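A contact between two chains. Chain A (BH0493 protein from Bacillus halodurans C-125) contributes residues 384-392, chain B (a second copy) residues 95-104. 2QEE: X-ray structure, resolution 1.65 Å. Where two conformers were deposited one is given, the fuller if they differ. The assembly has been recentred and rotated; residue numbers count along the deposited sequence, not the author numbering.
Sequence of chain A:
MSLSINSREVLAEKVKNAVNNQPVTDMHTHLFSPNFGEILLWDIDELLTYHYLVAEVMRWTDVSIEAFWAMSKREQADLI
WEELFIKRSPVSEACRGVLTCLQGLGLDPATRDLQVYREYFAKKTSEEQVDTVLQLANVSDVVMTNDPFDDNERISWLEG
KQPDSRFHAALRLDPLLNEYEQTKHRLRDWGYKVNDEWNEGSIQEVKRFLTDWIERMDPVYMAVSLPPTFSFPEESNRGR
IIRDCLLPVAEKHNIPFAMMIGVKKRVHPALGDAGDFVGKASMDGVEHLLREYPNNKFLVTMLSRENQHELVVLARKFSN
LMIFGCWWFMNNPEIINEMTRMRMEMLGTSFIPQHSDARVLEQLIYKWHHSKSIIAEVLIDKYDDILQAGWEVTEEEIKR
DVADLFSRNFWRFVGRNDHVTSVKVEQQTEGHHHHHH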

ATOM      1  N   ASP A 384      -6.434 -13.470  19.731  1.00 16.53           N
ATOM      2  CA  ASP A 384      -7.614 -14.293  19.415  1.00 18.30           C
ATOM      3  C   ASP A 384      -7.235 -15.411  18.480  1.00 18.52           C
ATOM      4  O   ASP A 384      -7.703 -16.554  18.645  1.00 17.03           O
ATOM      5  CB  ASP A 384      -8.751 -13.471  18.811  1.00 19.57           C
ATOM      6  CG  ASP A 384     -10.066 -14.228  18.827  1.00 31.46           C
ATOM      7  OD1 ASP A 384     -10.308 -14.994  19.766  1.00 28.49           O
ATOM      8  OD2 ASP A 384     -10.859 -14.074  17.916  1.00 32.51           O
ATOM      9  N   ASP A 385      -6.386 -15.096  17.488  1.00 16.38           N
ATOM     10  CA  ASP A 385      -6.001 -16.097  16.491  1.00 15.78           C
ATOM     11  C   ASP A 385      -5.241 -17.253  17.142  1.00 16.88           C
ATOM     12  O   ASP A 385      -5.465 -18.400  16.790  1.00 18.38           O
ATOM     13  CB  ASP A 385      -5.166 -15.492  15.358  1.00 17.41           C
ATOM     14  CG  ASP A 385      -6.033 -14.796  14.320  1.00 20.00           C
ATOM     15  OD1 ASP A 385      -7.288 -14.945  14.333  1.00 20.86           O
ATOM     16  OD2 ASP A 385      -5.427 -14.082  13.495  1.00 21.22           O
ATOM     17  N   ILE A 386      -4.364 -16.947  18.088  1.00 15.07           N
ATOM     18  CA  ILE A 386      -3.663 -18.074  18.748  1.00 16.93           C
ATOM     19  C   ILE A 386      -4.558 -18.783  19.783  1.00 18.18           C
ATOM     20  O   ILE A 386      -4.435 -20.009  19.965  1.00 18.40           O
ATOM     21  CB  ILE A 386      -2.270 -17.688  19.338  1.00 16.90           C
ATOM     22  CG1 ILE A 386      -2.363 -16.558  20.370  1.00 15.94           C
ATOM     23  CG2 ILE A 386      -1.269 -17.358  18.205  1.00 14.91           C
ATOM     24  CD1 ILE A 386      -0.987 -16.298  21.016  1.00 18.04           C
ATOM     25  N   LEU A 387      -5.470 -18.071  20.440  1.00 17.50           N
ATOM     26  CA  LEU A 387      -6.496 -18.746  21.260  1.00 19.90           C
ATOM     27  C   LEU A 387      -7.301 -19.749  20.418  1.00 21.93           C
ATOM     28  O   LEU A 387      -7.572 -20.893  20.848  1.00 21.61           O
ATOM     29  CB  LEU A 387      -7.439 -17.713  21.846  1.00 22.00           C
ATOM     30  CG  LEU A 387      -7.431 -17.384  23.334  1.00 44.05           C
ATOM     31  CD1 LEU A 387      -6.069 -17.475  23.894  1.00 32.18           C
ATOM     32  CD2 LEU A 387      -8.029 -16.004  23.581  1.00 28.96           C
ATOM     33  N   GLN A 388      -7.710 -19.336  19.222  1.00 21.73           N
ATOM     34  CA  GLN A 388      -8.488 -20.239  18.374  0.50 21.94           C
ATOM     35  C   GLN A 388      -7.655 -21.481  17.993  1.00 21.96           C
ATOM     36  O   GLN A 388      -8.220 -22.576  17.772  1.00 22.56           O
ATOM     37  CB  GLN A 388      -9.021 -19.513  17.134  0.50 22.55           C
ATOM     38  CG  GLN A 388      -9.937 -18.313  17.482  0.50 30.40           C
ATOM     39  CD  GLN A 388     -11.160 -18.703  18.286  0.50 29.78           C
ATOM     40  OE1 GLN A 388     -11.910 -19.575  17.881  0.50 31.85           O
ATOM     41  NE2 GLN A 388     -11.378 -18.037  19.425  0.50 32.66           N
ATOM     42  N   ALA A 389      -6.327 -21.327  17.940  1.00 21.09           N
ATOM     43  CA  ALA A 389      -5.404 -22.458  17.656  1.00 21.72           C
ATOM     44  C   ALA A 389      -5.125 -23.341  18.871  1.00 22.40           C
ATOM     45  O   ALA A 389      -4.329 -24.288  18.780  1.00 22.67           O
ATOM     46  CB  ALA A 389      -4.088 -21.968  17.042  1.00 21.70           C
ATOM     47  N   GLY A 390      -5.751 -23.020  20.007  1.00 20.33           N
ATOM     48  CA  GLY A 390      -5.606 -23.820  21.217  1.00 20.71           C
ATOM     49  C   GLY A 390      -4.648 -23.314  22.253  1.00 22.20           C
ATOM     50  O   GLY A 390      -4.541 -23.888  23.346  1.00 23.81           O
ATOM     51  N   TRP A 391      -3.912 -22.251  21.947  1.00 20.45           N
ATOM     52  CA  TRP A 391      -2.971 -21.702  22.914  1.00 20.50           C
ATOM     53  C   TRP A 391      -3.721 -21.029  24.054  1.00 21.92           C
ATOM     54  O   TRP A 391      -4.808 -20.451  23.866  1.00 23.38           O
ATOM     55  CB  TRP A 391      -2.089 -20.660  22.249  1.00 22.43           C
ATOM     56  CG  TRP A 391      -0.916 -20.211  23.013  1.00 22.36           C
ATOM     57  CD1 TRP A 391      -0.747 -18.993  23.640  1.00 24.02           C
ATOM     58  CD2 TRP A 391       0.308 -20.922  23.182  1.00 23.89           C
ATOM     59  NE1 TRP A 391       0.506 -18.915  24.177  1.00 23.79           N
ATOM     60  CE2 TRP A 391       1.178 -20.084  23.931  1.00 24.59           C
ATOM     61  CE3 TRP A 391       0.749 -22.193  22.788  1.00 24.02           C
ATOM     62  CZ2 TRP A 391       2.462 -20.474  24.292  1.00 27.01           C
ATOM     63  CZ3 TRP A 391       2.029 -22.569  23.123  1.00 27.00           C
ATOM     64  CH2 TRP A 391       2.874 -21.725  23.883  1.00 26.73           C
ATOM     65  N   GLU A 392      -3.175 -21.156  25.255  1.00 22.54           N
ATOM     66  CA  GLU A 392      -3.772 -20.453  26.400  1.00 25.63           C
ATOM     67  C   GLU A 392      -2.906 -19.253  26.760  1.00 26.60           C
ATOM     68  O   GLU A 392      -1.770 -19.401  27.216  1.00 28.82           O
ATOM     69  CB  GLU A 392      -3.898 -21.390  27.601  1.00 28.49           C
ATOM     70  CG  GLU A 392      -5.006 -22.454  27.468  1.00 58.68           C
ATOM     71  CD  GLU A 392      -5.350 -23.173  28.800  1.00 28.99           C
ATOM     72  OE1 GLU A 392      -6.563 -23.389  29.037  1.00 61.19           O
ATOM     73  OE2 GLU A 392      -4.429 -23.519  29.592  1.00 59.01           O
TER
ATOM     74  N   CYS B  95       4.713 -18.219  13.956  1.00 15.01           N
ATOM     75  CA  CYS B  95       4.476 -18.881  15.238  1.00 15.52           C
ATOM     76  C   CYS B  95       3.057 -19.385  15.400  1.00 16.97           C
ATOM     77  O   CYS B  95       2.830 -20.571  15.768  1.00 16.34           O
ATOM     78  CB  CYS B  95       4.876 -17.969  16.406  1.00 16.29           C
ATOM     79  SG  CYS B  95       6.667 -17.691  16.453  1.00 18.24           S
ATOM     80  N   ARG B  96       2.070 -18.539  15.061  1.00 14.41           N
ATOM     81  CA  ARG B  96       0.686 -18.965  15.056  1.00 14.79           C
ATOM     82  C   ARG B  96       0.543 -20.251  14.210  1.00 15.02           C
ATOM     83  O   ARG B  96      -0.169 -21.207  14.609  1.00 16.22           O
ATOM     84  CB  ARG B  96      -0.140 -17.839  14.409  1.00 13.78           C
ATOM     85  CG  ARG B  96      -1.643 -18.206  14.196  1.00 16.83           C
ATOM     86  CD  ARG B  96      -2.194 -17.161  13.187  1.00 16.61           C
ATOM     87  NE  ARG B  96      -3.560 -17.459  12.821  1.00 17.21           N
ATOM     88  CZ  ARG B  96      -4.173 -17.051  11.710  1.00 18.68           C
ATOM     89  NH1 ARG B  96      -3.542 -16.319  10.762  1.00 15.59           N
ATOM     90  NH2 ARG B  96      -5.448 -17.389  11.550  1.00 16.62           N
ATOM     91  N   GLY B  97       1.223 -20.272  13.074  1.00 15.64           N
ATOM     92  CA  GLY B  97       1.136 -21.423  12.171  1.00 17.84           C
ATOM     93  C   GLY B  97       1.552 -22.726  12.809  1.00 18.21           C
ATOM     94  O   GLY B  97       0.844 -23.740  12.673  1.00 18.03           O
ATOM     95  N   VAL B  98       2.631 -22.689  13.566  1.00 17.42           N
ATOM     96  CA  VAL B  98       3.073 -23.934  14.317  1.00 18.07           C
ATOM     97  C   VAL B  98       1.925 -24.458  15.208  1.00 19.64           C
ATOM     98  O   VAL B  98       1.625 -25.675  15.217  1.00 19.54           O
ATOM     99  CB  VAL B  98       4.362 -23.695  15.144  1.00 20.96           C
ATOM    100  CG1 VAL B  98       4.782 -24.965  15.931  1.00 20.14           C
ATOM    101  CG2 VAL B  98       5.525 -23.319  14.245  1.00 17.63           C
ATOM    102  N   LEU B  99       1.254 -23.563  15.919  1.00 15.50           N
ATOM    103  CA  LEU B  99       0.140 -23.921  16.799  1.00 16.57           C
ATOM    104  C   LEU B  99      -1.029 -24.524  16.001  1.00 19.39           C
ATOM    105  O   LEU B  99      -1.624 -25.538  16.409  1.00 19.94           O
ATOM    106  CB  LEU B  99      -0.306 -22.718  17.644  1.00 17.87           C
ATOM    107  CG  LEU B  99       0.862 -22.113  18.437  1.00 21.89           C
ATOM    108  CD1 LEU B  99       0.342 -20.914  19.249  1.00 20.64           C
ATOM    109  CD2 LEU B  99       1.576 -23.160  19.366  1.00 20.23           C
ATOM    110  N   THR B 100      -1.389 -23.894  14.870  1.00 17.39           N
ATOM    111  CA  THR B 100      -2.455 -24.427  14.074  1.00 17.77           C
ATOM    112  C   THR B 100      -2.127 -25.860  13.613  1.00 18.75           C
ATOM    113  O   THR B 100      -3.016 -26.721  13.593  1.00 19.67           O
ATOM    114  CB  THR B 100      -2.669 -23.508  12.888  1.00 19.17           C
ATOM    115  OG1 THR B 100      -3.156 -22.247  13.417  1.00 17.00           O
ATOM    116  CG2 THR B 100      -3.652 -24.141  11.918  1.00 18.49           C
ATOM    117  N   CYS B 101      -0.867 -26.124  13.285  1.00 16.99           N
ATOM    118  CA  CYS B 101      -0.511 -27.503  12.906  1.00 16.76           C
ATOM    119  C   CYS B 101      -0.716 -28.443  14.067  1.00 19.57           C
ATOM    120  O   CYS B 101      -1.361 -29.480  13.890  1.00 21.44           O
ATOM    121  CB  CYS B 101       0.913 -27.595  12.440  1.00 15.81           C
ATOM    122  SG  CYS B 101       1.269 -26.608  10.957  1.00 20.02           S
ATOM    123  N   LEU B 102      -0.158 -28.105  15.217  1.00 19.24           N
ATOM    124  CA  LEU B 102      -0.310 -28.967  16.420  1.00 19.68           C
ATOM    125  C   LEU B 102      -1.770 -29.287  16.702  1.00 20.83           C
ATOM    126  O   LEU B 102      -2.164 -30.454  16.821  1.00 21.68           O
ATOM    127  CB  LEU B 102       0.338 -28.255  17.632  1.00 19.27           C
ATOM    128  CG  LEU B 102       1.861 -28.160  17.624  1.00 21.73           C
ATOM    129  CD1 LEU B 102       2.352 -27.334  18.831  1.00 21.60           C
ATOM    130  CD2 LEU B 102       2.514 -29.629  17.638  1.00 24.36           C
ATOM    131  N   GLN B 103      -2.619 -28.262  16.708  1.00 19.55           N
ATOM    132  CA  GLN B 103      -4.010 -28.453  16.984  1.00 19.97           C
ATOM    133  C   GLN B 103      -4.643 -29.340  15.930  1.00 21.12           C
ATOM    134  O   GLN B 103      -5.466 -30.206  16.242  1.00 22.63           O
ATOM    135  CB  GLN B 103      -4.694 -27.096  17.021  1.00 18.66           C
ATOM    136  CG  GLN B 103      -6.121 -27.188  17.410  1.00 21.59           C
ATOM    137  CD  GLN B 103      -6.842 -25.896  17.173  1.00 27.12           C
ATOM    138  OE1 GLN B 103      -6.839 -25.355  16.054  1.00 24.74           O
ATOM    139  NE2 GLN B 103      -7.477 -25.398  18.209  1.00 23.36           N
ATOM    140  N   GLY B 104      -4.272 -29.129  14.671  1.00 21.44           N
ATOM    141  CA  GLY B 104      -4.927 -29.848  13.579  1.00 23.54           C
ATOM    142  C   GLY B 104      -4.642 -31.355  13.677  1.00 23.35           C
ATOM    143  O   GLY B 104      -5.486 -32.173  13.284  1.00 25.16           O
TER
HETATM  144  O   HOH W   1      -5.773 -19.086  14.080  1.00 18.06           O

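The last turn or so of a helix in chain A (A:Asp384 to A:Gln388) and the loop that follows lie against a helix of chain B (B:Cys95 to B:Gly104). The two helices run in nearly the same direction, their axes 21° apart and 9.5 Å from each other at closest approach. The register is set by A:Ile386 beside B:Arg96 (CA to CA 5.8 Å) and, one turn on, A:Ala389 beside B:Thr100 (CA to CA 5.0 Å). Together the stretches bury 448 Å².

A:Asp384 does not reach chain B; its OD1 accepts a hydrogen bond from A:Gln388 NE2 (3.2 Å), a link across one turn of the same helix. A:Asp385 makes the first contact. Its CA-to-CB bond points toward chain B, and its CB lies 3.6 Å from NE of B:Arg96, whose extended side chain reaches across to it. OD2 of A:Asp385 sits over one face of the B:Arg96 guanidinium, 3.8 Å from NH2. This is a long salt bridge held by charge alone: the oxygen is well out of the guanidinium plane, so no N-H points at it. The directional bonding passes instead through water 1, which donates to A:Asp385 O (2.8 Å) and accepts from B:Arg96 NE (3.0 Å), tying the chain A backbone to the arginine.

A:Ile386 starts the apolar part of the contact. Its CG2 methyl packs 4.0 Å from CB of B:Arg96 and 4.0 Å from CD1 of B:Leu99, touching the aliphatic base of one side chain and a methyl of the other. A:Leu387 points away and takes no part.

The side chain of A:Gln388 leads away from chain B, but its backbone provides the one direct hydrogen bond across the contact: B:Gln103 NE2 donates to A:Gln388 O (3.0 Å, 155° at the hydrogen). At this end of the helix that carbonyl accepts no backbone hydrogen bond from within the stretch, and the side-chain amide of B:Gln103 bonds to it instead.

A:Ala389 fits closely against the chain B helix. Its CB lies 3.9 Å from CB of B:Leu99 and 3.8 Å from OG1 of B:Thr100, and its small side chain accompanies the short CA separation here. A:Gly390 then ends the helix in a Schellman motif with positive phi (100°); its N bonds back to A:Leu387 O (2.9 Å), and A:Trp391 N bonds to A:Ile386 O (3.0 Å). Glycine suits this turn, since a CB would be jammed against the preceding carbonyl oxygen and would also come 3.5 Å from B:Gln103 NE2.

Beyond the turn, A:Trp391 places CE3 of its indole 3.7 Å from CD2 of B:Leu99, which approaches the ring obliquely. B:Leu99 thus meets A:Ile386, A:Ala389 and A:Trp391, and, of all the residues in the two stretches, has the most surface covered by the other stretch. A:Glu392 lies beyond the reach of the chain B stretch.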